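PDB 6KFQ: rhodopsin from Rubrobacter xylanophilus, which binds retinal as its chromophore and probably works as a light-driven proton pump in the membrane of a heat-loving bacterium. Local coordinates for residues Thr17-Phe20 with Ala21-Leu24; Thr59-Pro62 with Asp63-Phe67; Ala106-Val109 with Val110-Leu113; Arg155-Pro158 with Ala159-Gln162. All coordinates share one frame; numbering follows the deposited sequence.

Contact 1 (Thr17-Phe20 with Ala21-Leu24)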
ATOM      1  N   THR A  17      -5.285   6.102  11.777  1.00 34.73           N
ATOM      2  CA  THR A  17      -4.189   7.036  12.031  1.00 39.27           C
ATOM      3  C   THR A  17      -4.173   7.484  13.488  1.00 40.61           C
ATOM      4  O   THR A  17      -3.113   7.541  14.123  1.00 40.71           O
ATOM      5  CB  THR A  17      -4.308   8.254  11.114  1.00 40.28           C
ATOM      6  OG1 THR A  17      -4.383   7.831   9.750  1.00 38.26           O
ATOM      7  CG2 THR A  17      -3.098   9.168  11.283  1.00 41.78           C
ATOM      8  N   LEU A  18      -5.346   7.815  14.030  1.00 39.33           N
ATOM      9  CA  LEU A  18      -5.425   8.247  15.419  1.00 42.11           C
ATOM     10  C   LEU A  18      -5.009   7.131  16.366  1.00 42.43           C
ATOM     11  O   LEU A  18      -4.282   7.372  17.338  1.00 45.46           O
ATOM     12  CB  LEU A  18      -6.847   8.722  15.738  1.00 44.04           C
ATOM     13  CG  LEU A  18      -7.378   9.878  14.891  1.00 45.66           C
ATOM     14  CD1 LEU A  18      -8.753  10.319  15.373  1.00 47.45           C
ATOM     15  CD2 LEU A  18      -6.393  11.041  14.899  1.00 47.57           C
ATOM     16  N   TYR A  19      -5.462   5.903  16.104  1.00 39.94           N
ATOM     17  CA  TYR A  19      -5.083   4.788  16.966  1.00 40.89           C
ATOM     18  C   TYR A  19      -3.587   4.515  16.895  1.00 42.92           C
ATOM     19  O   TYR A  19      -2.948   4.264  17.922  1.00 43.42           O
ATOM     20  CB  TYR A  19      -5.864   3.531  16.593  1.00 39.60           C
ATOM     21  CG  TYR A  19      -5.637   2.388  17.554  1.00 44.04           C
ATOM     22  CD1 TYR A  19      -5.240   1.139  17.104  1.00 47.24           C
ATOM     23  CD2 TYR A  19      -5.807   2.569  18.930  1.00 47.77           C
ATOM     24  CE1 TYR A  19      -5.033   0.095  17.985  1.00 50.80           C
ATOM     25  CE2 TYR A  19      -5.600   1.528  19.817  1.00 47.76           C
ATOM     26  CZ  TYR A  19      -5.219   0.292  19.341  1.00 51.97           C
ATOM     27  OH  TYR A  19      -5.000  -0.754  20.216  1.00 53.72           O
ATOM     28  N   PHE A  20      -3.009   4.545  15.689  1.00 42.53           N
ATOM     29  CA  PHE A  20      -1.572   4.308  15.578  1.00 42.94           C
ATOM     30  C   PHE A  20      -0.782   5.423  16.248  1.00 44.08           C
ATOM     31  O   PHE A  20       0.253   5.167  16.871  1.00 47.12           O
ATOM     32  CB  PHE A  20      -1.157   4.169  14.111  1.00 38.60           C
ATOM     33  CG  PHE A  20      -1.794   3.013  13.404  1.00 36.97           C
ATOM     34  CD1 PHE A  20      -2.383   1.982  14.112  1.00 37.33           C
ATOM     35  CD2 PHE A  20      -1.785   2.951  12.012  1.00 38.25           C
ATOM     36  CE1 PHE A  20      -2.980   0.926  13.453  1.00 42.99           C
ATOM     37  CE2 PHE A  20      -2.373   1.894  11.348  1.00 38.47           C
ATOM     38  CZ  PHE A  20      -2.971   0.879  12.068  1.00 40.06           C
ATOM     39  N   ALA A  21      -1.248   6.668  16.135  1.00 43.20           N
ATOM     40  CA  ALA A  21      -0.587   7.750  16.856  1.00 46.80           C
ATOM     41  C   ALA A  21      -0.665   7.525  18.361  1.00 50.30           C
ATOM     42  O   ALA A  21       0.274   7.853  19.094  1.00 50.52           O
ATOM     43  CB  ALA A  21      -1.203   9.096  16.474  1.00 45.88           C
ATOM     44  N   PHE A  22      -1.771   6.943  18.835  1.00 51.21           N
ATOM     45  CA  PHE A  22      -1.910   6.655  20.259  1.00 51.26           C
ATOM     46  C   PHE A  22      -0.948   5.560  20.709  1.00 53.17           C
ATOM     47  O   PHE A  22      -0.280   5.697  21.742  1.00 53.03           O
ATOM     48  CB  PHE A  22      -3.347   6.252  20.585  1.00 51.31           C
ATOM     49  CG  PHE A  22      -3.521   5.785  21.998  1.00 54.99           C
ATOM     50  CD1 PHE A  22      -3.680   6.704  23.026  1.00 55.56           C
ATOM     51  CD2 PHE A  22      -3.500   4.432  22.309  1.00 56.04           C
ATOM     52  CE1 PHE A  22      -3.818   6.284  24.334  1.00 59.77           C
ATOM     53  CE2 PHE A  22      -3.638   4.007  23.623  1.00 59.26           C
ATOM     54  CZ  PHE A  22      -3.800   4.936  24.633  1.00 60.00           C
ATOM     55  N   LEU A  23      -0.887   4.446  19.966  1.00 52.22           N
ATOM     56  CA  LEU A  23      -0.018   3.335  20.367  1.00 48.50           C
ATOM     57  C   LEU A  23       1.440   3.760  20.453  1.00 50.80           C
ATOM     58  O   LEU A  23       2.234   3.130  21.169  1.00 52.55           O
ATOM     59  CB  LEU A  23      -0.148   2.171  19.385  1.00 47.12           C
ATOM     60  CG  LEU A  23      -1.489   1.466  19.183  1.00 47.84           C
ATOM     61  CD1 LEU A  23      -1.376   0.515  17.974  1.00 45.65           C
ATOM     62  CD2 LEU A  23      -1.885   0.707  20.441  1.00 48.57           C
ATOM     63  N   LEU A  24       1.809   4.816  19.725  1.00 50.51           N
ATOM     64  CA  LEU A  24       3.181   5.310  19.753  1.00 55.68           C
ATOM     65  C   LEU A  24       3.624   5.633  21.173  1.00 64.00           C
ATOM     66  O   LEU A  24       4.792   5.425  21.535  1.00 68.27           O
ATOM     67  CB  LEU A  24       3.295   6.543  18.850  1.00 57.32           C
ATOM     68  CG  LEU A  24       4.656   7.181  18.542  1.00 63.45           C
ATOM     69  CD1 LEU A  24       4.551   8.022  17.283  1.00 64.63           C
ATOM     70  CD2 LEU A  24       5.153   8.048  19.684  1.00 66.76           C
TER
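Tyr19 O takes the backbone N-H of Leu23 at 2.9 Å, a fairly straight bond (162° at the hydrogen) of the ordinary i to i+4 kind. The same oxygen also has the hydrocarbon of Leu23 lying against it, with CG 3.4 Å from Tyr19 O, so backbone and side chain of one residue meet the same carbonyl. Leu23 then covers the phenol ring one turn earlier. Its CG sits 4.0 Å from the ring centroid and 15° off the normal, a CH-pi contact over one face. The two methyls divide the ring between them: Leu23 CD1 lies 3.7 Å from Tyr19 CE1, while Leu23 CD2 reaches the hydroxyl end, 3.4 Å from Tyr19 OH. Tyr19 can lie under the leucine because its CG is anti to the backbone N (chi1 -173°), which swings the ring along the helix toward the later turn. Put an alanine at Leu23 and that face of the tyrosine would probably lose its CH-pi cover, leaving a gap beside Phe35 and Leu217, which Leu23 also touches. Phe20 turns instead into the helix bundle, against Leu214 and Leu217 of helix 194-218 and Thr38 and Thr42 of helix 32-53. Here, near the end of helix 2-23, backbone bonds supply the polar link and the side chains add only dispersion and CH-pi contact, chemistry suited to the apolar membrane setting predicted for this helix.

Contact 2 (Thr59-Pro62 with Asp63-Phe67)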
ATOM      1  N   THR A  59     -11.332  13.410 -12.193  1.00 42.27           N
ATOM      2  CA  THR A  59     -11.631  14.195 -13.378  1.00 45.22           C
ATOM      3  C   THR A  59     -12.362  13.304 -14.365  1.00 42.12           C
ATOM      4  O   THR A  59     -12.171  12.085 -14.383  1.00 39.32           O
ATOM      5  CB  THR A  59     -10.378  14.767 -14.059  1.00 52.68           C
ATOM      6  OG1 THR A  59      -9.570  13.690 -14.546  1.00 56.70           O
ATOM      7  CG2 THR A  59      -9.566  15.630 -13.103  1.00 52.57           C
ATOM      8  N   VAL A  60     -13.200  13.918 -15.190  1.00 41.07           N
ATOM      9  CA  VAL A  60     -13.836  13.213 -16.293  1.00 41.91           C
ATOM     10  C   VAL A  60     -12.901  13.289 -17.487  1.00 42.65           C
ATOM     11  O   VAL A  60     -12.548  14.382 -17.945  1.00 48.58           O
ATOM     12  CB  VAL A  60     -15.215  13.804 -16.619  1.00 43.87           C
ATOM     13  CG1 VAL A  60     -15.694  13.297 -17.974  1.00 45.92           C
ATOM     14  CG2 VAL A  60     -16.198  13.424 -15.533  1.00 41.36           C
ATOM     15  N   LEU A  61     -12.490  12.133 -17.982  1.00 46.83           N
ATOM     16  CA  LEU A  61     -11.506  12.057 -19.045  1.00 43.71           C
ATOM     17  C   LEU A  61     -12.146  12.422 -20.375  1.00 45.26           C
ATOM     18  O   LEU A  61     -13.370  12.514 -20.486  1.00 45.40           O
ATOM     19  CB  LEU A  61     -10.903  10.656 -19.079  1.00 42.78           C
ATOM     20  CG  LEU A  61     -10.048  10.261 -17.872  1.00 44.26           C
ATOM     21  CD1 LEU A  61      -9.468   8.864 -18.058  1.00 36.16           C
ATOM     22  CD2 LEU A  61      -8.933  11.271 -17.644  1.00 46.01           C
ATOM     23  N   PRO A  62     -11.338  12.668 -21.411  1.00 45.73           N
ATOM     24  CA  PRO A  62     -11.924  12.979 -22.727  1.00 48.46           C
ATOM     25  C   PRO A  62     -12.830  11.887 -23.282  1.00 48.78           C
ATOM     26  O   PRO A  62     -13.671  12.189 -24.136  1.00 51.13           O
ATOM     27  CB  PRO A  62     -10.692  13.191 -23.617  1.00 49.59           C
ATOM     28  CG  PRO A  62      -9.640  13.664 -22.672  1.00 48.19           C
ATOM     29  CD  PRO A  62      -9.886  12.928 -21.383  1.00 46.98           C
ATOM     30  N   ASP A  63     -12.696  10.634 -22.842  1.00 49.29           N
ATOM     31  CA  ASP A  63     -13.626   9.596 -23.274  1.00 53.76           C
ATOM     32  C   ASP A  63     -14.864   9.494 -22.383  1.00 53.12           C
ATOM     33  O   ASP A  63     -15.710   8.624 -22.616  1.00 52.86           O
ATOM     34  CB  ASP A  63     -12.915   8.238 -23.343  1.00 56.26           C
ATOM     35  CG  ASP A  63     -12.277   7.835 -22.023  1.00 56.84           C
ATOM     36  OD1 ASP A  63     -12.550   8.477 -20.987  1.00 56.78           O
ATOM     37  OD2 ASP A  63     -11.482   6.872 -22.025  1.00 56.92           O
ATOM     38  N   GLY A  64     -14.996  10.353 -21.376  1.00 52.04           N
ATOM     39  CA  GLY A  64     -16.159  10.336 -20.515  1.00 45.75           C
ATOM     40  C   GLY A  64     -16.033   9.484 -19.267  1.00 46.01           C
ATOM     41  O   GLY A  64     -16.931   9.521 -18.416  1.00 44.85           O
ATOM     42  N   ARG A  65     -14.960   8.714 -19.126  1.00 44.79           N
ATOM     43  CA  ARG A  65     -14.763   7.959 -17.896  1.00 45.17           C
ATOM     44  C   ARG A  65     -14.443   8.901 -16.742  1.00 44.26           C
ATOM     45  O   ARG A  65     -13.643   9.828 -16.882  1.00 44.16           O
ATOM     46  CB  ARG A  65     -13.631   6.942 -18.057  1.00 49.09           C
ATOM     47  CG  ARG A  65     -13.933   5.806 -19.016  1.00 57.07           C
ATOM     48  CD  ARG A  65     -12.820   4.763 -19.002  1.00 59.27           C
ATOM     49  NE  ARG A  65     -11.578   5.264 -19.588  1.00 60.37           N
ATOM     50  CZ  ARG A  65     -10.421   5.381 -18.940  1.00 56.30           C
ATOM     51  NH1 ARG A  65     -10.323   5.025 -17.665  1.00 51.57           N
ATOM     52  NH2 ARG A  65      -9.353   5.847 -19.577  1.00 57.07           N
ATOM     53  N   GLU A  66     -15.077   8.667 -15.597  1.00 42.59           N
ATOM     54  CA  GLU A  66     -14.663   9.352 -14.382  1.00 44.44           C
ATOM     55  C   GLU A  66     -13.454   8.631 -13.807  1.00 38.96           C
ATOM     56  O   GLU A  66     -13.499   7.422 -13.559  1.00 38.54           O
ATOM     57  CB  GLU A  66     -15.794   9.411 -13.356  1.00 52.39           C
ATOM     58  CG  GLU A  66     -15.467  10.318 -12.172  1.00 58.11           C
ATOM     59  CD  GLU A  66     -16.574  10.387 -11.137  1.00 63.00           C
ATOM     60  OE1 GLU A  66     -17.634   9.760 -11.345  1.00 66.15           O
ATOM     61  OE2 GLU A  66     -16.378  11.071 -10.110  1.00 63.97           O
ATOM     62  N   PHE A  67     -12.367   9.369 -13.610  1.00 36.38           N
ATOM     63  CA  PHE A  67     -11.085   8.787 -13.232  1.00 34.23           C
ATOM     64  C   PHE A  67     -10.662   9.372 -11.893  1.00 35.84           C
ATOM     65  O   PHE A  67     -10.366  10.568 -11.804  1.00 36.63           O
ATOM     66  CB  PHE A  67     -10.031   9.046 -14.312  1.00 35.37           C
ATOM     67  CG  PHE A  67      -8.672   8.492 -13.978  1.00 34.49           C
ATOM     68  CD1 PHE A  67      -8.515   7.155 -13.637  1.00 35.65           C
ATOM     69  CD2 PHE A  67      -7.552   9.306 -14.012  1.00 37.61           C
ATOM     70  CE1 PHE A  67      -7.267   6.642 -13.325  1.00 34.23           C
ATOM     71  CE2 PHE A  67      -6.294   8.800 -13.713  1.00 37.03           C
ATOM     72  CZ  PHE A  67      -6.150   7.465 -13.368  1.00 36.17           C
TER
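Leu61 packs on two neighbours, the guanidinium of Arg65 through CD1 and the CB of Phe67 through CG. Leu61 CD1 comes over a guanidinium face, 3.4 Å from Arg65 NH2, and Leu61 CG rests 3.8 Å from Phe67 CB. Both neighbours are met at a slant. Asp63 holds the arginine in that pose. Its CG occupies the cramped rotamer between backbone N and carbonyl carbon (chi1 57°), which folds the carboxylate back over the turn. Asp63 OD1 then accepts Arg65 N at 3.1 Å from above the carboxylate plane, closing an Asx turn, and Asp63 OD2 makes a salt bridge with Arg65 NE at 2.9 Å, on the syn side but tilted well out of that plane. A bend at chi3 (-69°) brings NE round to this oxygen, and Arg65 NH2 goes on to Gly119 O. An alanine in place of Asp63 is likely to cost the Asx turn and the carboxylate facing NE, leaving the guanidinium less firmly held over Leu61, with Arg127 nearby. Leu61 N meets Arg65 O at 2.8 Å, almost straight, and Gly64 N bonds to Leu61 O at 2.8 Å. Thr59 and Phe67 form an antiparallel hydrogen-bonded pair, Val60 and Glu66 a non-hydrogen-bonded one. The whole is a two-stranded beta hairpin closed by a type I turn, Leu61 to Gly64, with a G1 bulge at Gly64, whose positive phi suits glycine, in the link between helices 32-53 and 70-90.

Contact 3 (Ala106-Val109 with Val110-Leu113)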
ATOM      1  N   ALA A 106      11.979   1.819  -6.104  1.00 30.76           N
ATOM      2  CA  ALA A 106      11.902   2.342  -7.464  1.00 29.24           C
ATOM      3  C   ALA A 106      10.956   1.503  -8.319  1.00 28.76           C
ATOM      4  O   ALA A 106      10.120   2.043  -9.052  1.00 29.03           O
ATOM      5  CB  ALA A 106      13.299   2.396  -8.082  1.00 31.90           C
ATOM      6  N   LEU A 107      11.065   0.177  -8.224  1.00 26.65           N
ATOM      7  CA  LEU A 107      10.141  -0.698  -8.937  1.00 28.48           C
ATOM      8  C   LEU A 107       8.699  -0.396  -8.557  1.00 27.65           C
ATOM      9  O   LEU A 107       7.817  -0.312  -9.420  1.00 28.33           O
ATOM     10  CB  LEU A 107      10.468  -2.154  -8.617  1.00 31.83           C
ATOM     11  CG  LEU A 107      10.871  -3.151  -9.701  1.00 40.16           C
ATOM     12  CD1 LEU A 107      11.486  -2.478 -10.892  1.00 40.46           C
ATOM     13  CD2 LEU A 107      11.832  -4.158  -9.100  1.00 39.51           C
ATOM     14  N   ASP A 108       8.446  -0.227  -7.258  1.00 23.53           N
ATOM     15  CA  ASP A 108       7.097   0.047  -6.781  1.00 23.56           C
ATOM     16  C   ASP A 108       6.573   1.379  -7.304  1.00 25.43           C
ATOM     17  O   ASP A 108       5.397   1.488  -7.677  1.00 26.63           O
ATOM     18  CB  ASP A 108       7.096   0.027  -5.259  1.00 23.32           C
ATOM     19  CG  ASP A 108       5.740   0.329  -4.689  1.00 24.92           C
ATOM     20  OD1 ASP A 108       5.442   1.524  -4.469  1.00 25.58           O
ATOM     21  OD2 ASP A 108       4.964  -0.631  -4.503  1.00 22.73           O
ATOM     22  N   VAL A 109       7.429   2.406  -7.345  1.00 28.49           N
ATOM     23  CA  VAL A 109       6.991   3.708  -7.840  1.00 30.66           C
ATOM     24  C   VAL A 109       6.695   3.634  -9.335  1.00 31.31           C
ATOM     25  O   VAL A 109       5.721   4.224  -9.820  1.00 31.92           O
ATOM     26  CB  VAL A 109       8.042   4.786  -7.507  1.00 29.84           C
ATOM     27  CG1 VAL A 109       7.716   6.093  -8.208  1.00 31.11           C
ATOM     28  CG2 VAL A 109       8.104   5.004  -6.003  1.00 32.50           C
ATOM     29  N   VAL A 110       7.509   2.887 -10.082  1.00 32.09           N
ATOM     30  CA  VAL A 110       7.243   2.678 -11.503  1.00 29.95           C
ATOM     31  C   VAL A 110       5.901   1.981 -11.696  1.00 29.53           C
ATOM     32  O   VAL A 110       5.107   2.346 -12.574  1.00 30.87           O
ATOM     33  CB  VAL A 110       8.397   1.879 -12.137  1.00 32.69           C
ATOM     34  CG1 VAL A 110       7.972   1.323 -13.483  1.00 34.94           C
ATOM     35  CG2 VAL A 110       9.630   2.773 -12.284  1.00 29.55           C
ATOM     36  N   MET A 111       5.633   0.959 -10.883  1.00 27.42           N
ATOM     37  CA  MET A 111       4.345   0.272 -10.930  1.00 27.19           C
ATOM     38  C   MET A 111       3.185   1.250 -10.774  1.00 26.96           C
ATOM     39  O   MET A 111       2.249   1.264 -11.586  1.00 28.36           O
ATOM     40  CB  MET A 111       4.307  -0.798  -9.834  1.00 25.45           C
ATOM     41  CG  MET A 111       2.989  -1.523  -9.723  1.00 26.43           C
ATOM     42  SD  MET A 111       2.894  -2.611  -8.271  1.00 24.33           S
ATOM     43  CE  MET A 111       2.660  -1.441  -6.920  1.00 23.66           C
ATOM     44  N   ILE A 112       3.233   2.086  -9.734  1.00 24.42           N
ATOM     45  CA  ILE A 112       2.105   2.971  -9.453  1.00 23.37           C
ATOM     46  C   ILE A 112       1.975   4.021 -10.540  1.00 25.40           C
ATOM     47  O   ILE A 112       0.880   4.270 -11.062  1.00 29.61           O
ATOM     48  CB  ILE A 112       2.256   3.633  -8.072  1.00 24.37           C
ATOM     49  CG1 ILE A 112       2.278   2.585  -6.959  1.00 22.25           C
ATOM     50  CG2 ILE A 112       1.123   4.663  -7.867  1.00 27.66           C
ATOM     51  CD1 ILE A 112       0.996   1.785  -6.877  1.00 24.16           C
ATOM     52  N   LEU A 113       3.085   4.679 -10.879  1.00 28.97           N
ATOM     53  CA  LEU A 113       3.024   5.779 -11.832  1.00 34.00           C
ATOM     54  C   LEU A 113       2.653   5.298 -13.233  1.00 36.40           C
ATOM     55  O   LEU A 113       1.982   6.021 -13.980  1.00 37.25           O
ATOM     56  CB  LEU A 113       4.357   6.534 -11.840  1.00 35.54           C
ATOM     57  CG  LEU A 113       4.607   7.312 -10.545  1.00 39.40           C
ATOM     58  CD1 LEU A 113       5.921   8.051 -10.572  1.00 43.69           C
ATOM     59  CD2 LEU A 113       3.448   8.270 -10.266  1.00 39.81           C
TER
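The carboxylate of Asp108 is the one flat side-chain group here, and the next turn of the helix meets it with hydrocarbon. Met111 CE comes within 3.4 Å of Asp108 OD2, and Ile112 CG1 lies 4.2 Å from Asp108 OD1. Both carbons are off the carboxylate plane on the same side, displaced toward the oxygens and not centred over the group. The aspartate points along the helix because its CG is anti to the backbone N (chi1 179°), and the methionine answers with a chain that runs extended through chi2 and bends at chi3 (75°), so that its terminal methyl turns back to the oxygen. Ile112 runs alongside the aspartate, pointing the same way, and its CG1 also rests 3.4 Å from Asp108 O. On another side of the helix the contact is purely apolar: Val109 and Leu113 stand side by side, with Val109 CG1 3.6 Å from Leu113 CD1. Beneath both pairs the backbone keeps its regular i to i+4 bonds, among them Ile112 N to Asp108 O at 3.0 Å and Leu113 N to Val109 O at 2.9 Å, the latter nearly straight at 170°. Asp108 OD1 has its polar partner outside this turn, in a hydrogen bond with Thr79 OG1, an aspartate-threonine link between neighbouring helices of the kind known from bacteriorhodopsin. Met111 lines the retinal pocket, and Val109 touches a bound lipid. Helix 98-120 thus sits with Asp108 and Ile112 against helix 70-90, and with Leu107 and Met111 against helix 124-153.

Contact 4 (Arg155-Pro158 with Ala159-Gln162)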
ATOM      1  N   ARG A 155      16.489 -14.945   9.549  1.00 43.35           N
ATOM      2  CA  ARG A 155      17.628 -14.773  10.441  1.00 49.54           C
ATOM      3  C   ARG A 155      17.317 -13.869  11.626  1.00 46.90           C
ATOM      4  O   ARG A 155      18.168 -13.696  12.501  1.00 49.05           O
ATOM      5  CB  ARG A 155      18.824 -14.195   9.674  1.00 54.51           C
ATOM      6  CG  ARG A 155      19.353 -15.087   8.569  1.00 62.08           C
ATOM      7  CD  ARG A 155      20.692 -14.579   8.050  1.00 69.72           C
ATOM      8  NE  ARG A 155      20.608 -13.189   7.605  1.00 73.97           N
ATOM      9  CZ  ARG A 155      21.608 -12.521   7.036  1.00 77.76           C
ATOM     10  NH1 ARG A 155      22.779 -13.113   6.837  1.00 78.93           N
ATOM     11  NH2 ARG A 155      21.435 -11.259   6.665  1.00 78.33           N
ATOM     12  N   ARG A 156      16.138 -13.268  11.654  1.00 45.16           N
ATOM     13  CA  ARG A 156      15.727 -12.437  12.769  1.00 43.55           C
ATOM     14  C   ARG A 156      15.178 -13.322  13.881  1.00 44.50           C
ATOM     15  O   ARG A 156      15.127 -14.548  13.759  1.00 44.71           O
ATOM     16  CB  ARG A 156      14.702 -11.415  12.295  1.00 43.39           C
ATOM     17  CG  ARG A 156      15.224 -10.549  11.161  1.00 46.28           C
ATOM     18  CD  ARG A 156      16.064  -9.416  11.697  1.00 50.25           C
ATOM     19  NE  ARG A 156      15.389  -8.139  11.508  1.00 51.80           N
ATOM     20  CZ  ARG A 156      15.569  -7.070  12.276  1.00 49.39           C
ATOM     21  NH1 ARG A 156      16.406  -7.120  13.312  1.00 52.61           N
ATOM     22  NH2 ARG A 156      14.907  -5.952  12.007  1.00 39.34           N
ATOM     23  N   THR A 157      14.762 -12.700  14.984  1.00 46.85           N
ATOM     24  CA  THR A 157      14.231 -13.469  16.101  1.00 48.98           C
ATOM     25  C   THR A 157      12.930 -14.148  15.677  1.00 45.65           C
ATOM     26  O   THR A 157      12.279 -13.712  14.727  1.00 39.73           O
ATOM     27  CB  THR A 157      13.981 -12.571  17.308  1.00 50.23           C
ATOM     28  OG1 THR A 157      13.013 -11.574  16.966  1.00 46.82           O
ATOM     29  CG2 THR A 157      15.269 -11.903  17.757  1.00 53.47           C
ATOM     30  N   PRO A 158      12.541 -15.232  16.360  1.00 49.13           N
ATOM     31  CA  PRO A 158      11.294 -15.921  15.984  1.00 46.70           C
ATOM     32  C   PRO A 158      10.077 -15.009  15.914  1.00 43.78           C
ATOM     33  O   PRO A 158       9.244 -15.176  15.015  1.00 42.89           O
ATOM     34  CB  PRO A 158      11.158 -16.984  17.083  1.00 50.33           C
ATOM     35  CG  PRO A 158      12.557 -17.286  17.464  1.00 53.81           C
ATOM     36  CD  PRO A 158      13.278 -15.971  17.400  1.00 52.90           C
ATOM     37  N   ALA A 159       9.964 -14.029  16.814  1.00 42.27           N
ATOM     38  CA  ALA A 159       8.795 -13.150  16.786  1.00 42.34           C
ATOM     39  C   ALA A 159       8.832 -12.214  15.588  1.00 37.46           C
ATOM     40  O   ALA A 159       7.792 -11.932  14.982  1.00 33.61           O
ATOM     41  CB  ALA A 159       8.702 -12.335  18.071  1.00 42.98           C
ATOM     42  N   VAL A 160      10.011 -11.687  15.265  1.00 35.54           N
ATOM     43  CA  VAL A 160      10.146 -10.842  14.080  1.00 34.12           C
ATOM     44  C   VAL A 160       9.853 -11.646  12.818  1.00 32.84           C
ATOM     45  O   VAL A 160       9.115 -11.199  11.933  1.00 31.66           O
ATOM     46  CB  VAL A 160      11.550 -10.211  14.036  1.00 37.62           C
ATOM     47  CG1 VAL A 160      11.772  -9.505  12.708  1.00 36.59           C
ATOM     48  CG2 VAL A 160      11.709  -9.242  15.209  1.00 40.64           C
ATOM     49  N   ALA A 161      10.440 -12.838  12.709  1.00 36.15           N
ATOM     50  CA  ALA A 161      10.184 -13.683  11.546  1.00 34.07           C
ATOM     51  C   ALA A 161       8.695 -13.972  11.398  1.00 36.27           C
ATOM     52  O   ALA A 161       8.167 -14.008  10.281  1.00 33.18           O
ATOM     53  CB  ALA A 161      10.983 -14.986  11.661  1.00 36.46           C
ATOM     54  N   GLN A 162       7.994 -14.149  12.519  1.00 37.00           N
ATOM     55  CA  GLN A 162       6.580 -14.516  12.466  1.00 37.39           C
ATOM     56  C   GLN A 162       5.716 -13.352  11.989  1.00 36.87           C
ATOM     57  O   GLN A 162       4.825 -13.532  11.146  1.00 36.98           O
ATOM     58  CB  GLN A 162       6.120 -15.015  13.840  1.00 44.72           C
ATOM     59  CG  GLN A 162       4.644 -15.375  13.896  1.00 50.78           C
ATOM     60  CD  GLN A 162       4.204 -15.805  15.283  1.00 60.98           C
ATOM     61  OE1 GLN A 162       5.023 -16.189  16.120  1.00 66.98           O
ATOM     62  NE2 GLN A 162       2.904 -15.741  15.533  1.00 64.82           N
TER
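Val160 is the tight centre of this helix start, wedged by both of its methyls against the residues that lead in. Val160 CG1 lies 3.5 Å from Arg156 CB, and Val160 CG2 lies 3.2 Å from Thr157 OG1, so the valine meets aliphatic carbon with one branch and a hydroxyl oxygen with the other. Thr157 is the N-cap. Its OG1 sits between the backbone N and the carbonyl carbon (chi1 61°), which turns the oxygen toward the first turn, where it accepts Val160 N in a weak capping bond of 3.5 Å. The same hydroxyl is hydrogen-bonded to Asp225. Straighter is the backbone bond from Ala161 N to Thr157 O, 2.9 Å at 177°. Arg156 sends its bent chain past the valine, and its NE bonds to Leu89 O. The looser side belongs to Pro158 and Gln162, which are exposed and joined here by the backbone bond from Gln162 N to Pro158 O, 3.0 Å at 140°. The chemistry joins a weak hydroxyl cap and a straight backbone bond to the packing of Val160: the threonine caps helix 158-184 and ties it to helix 220-228, while the arginine reaches helix 70-90.

All four contacts are local, at different depths. Contact 3 is the most central, its centre about 12 Å from the centre of the chain, against 18, 23 and 25 Å for contacts 1, 4 and 2; its side chains touch retinal, bound lipid and two neighbouring helices. Contacts 1 and 2 are surface contacts; contacts 3 and 4 are partly buried, contact 4 at a helix start with a side-chain cap. Contact 1 adds CH-pi and apolar contacts to the backbone bonds, whereas contact 3 also buries a carboxylate that bonds to a neighbouring helix. Contact 2 is the one beta element, held by backbone bonds between its strands and round its turn, with a salt bridge and an Asx turn added.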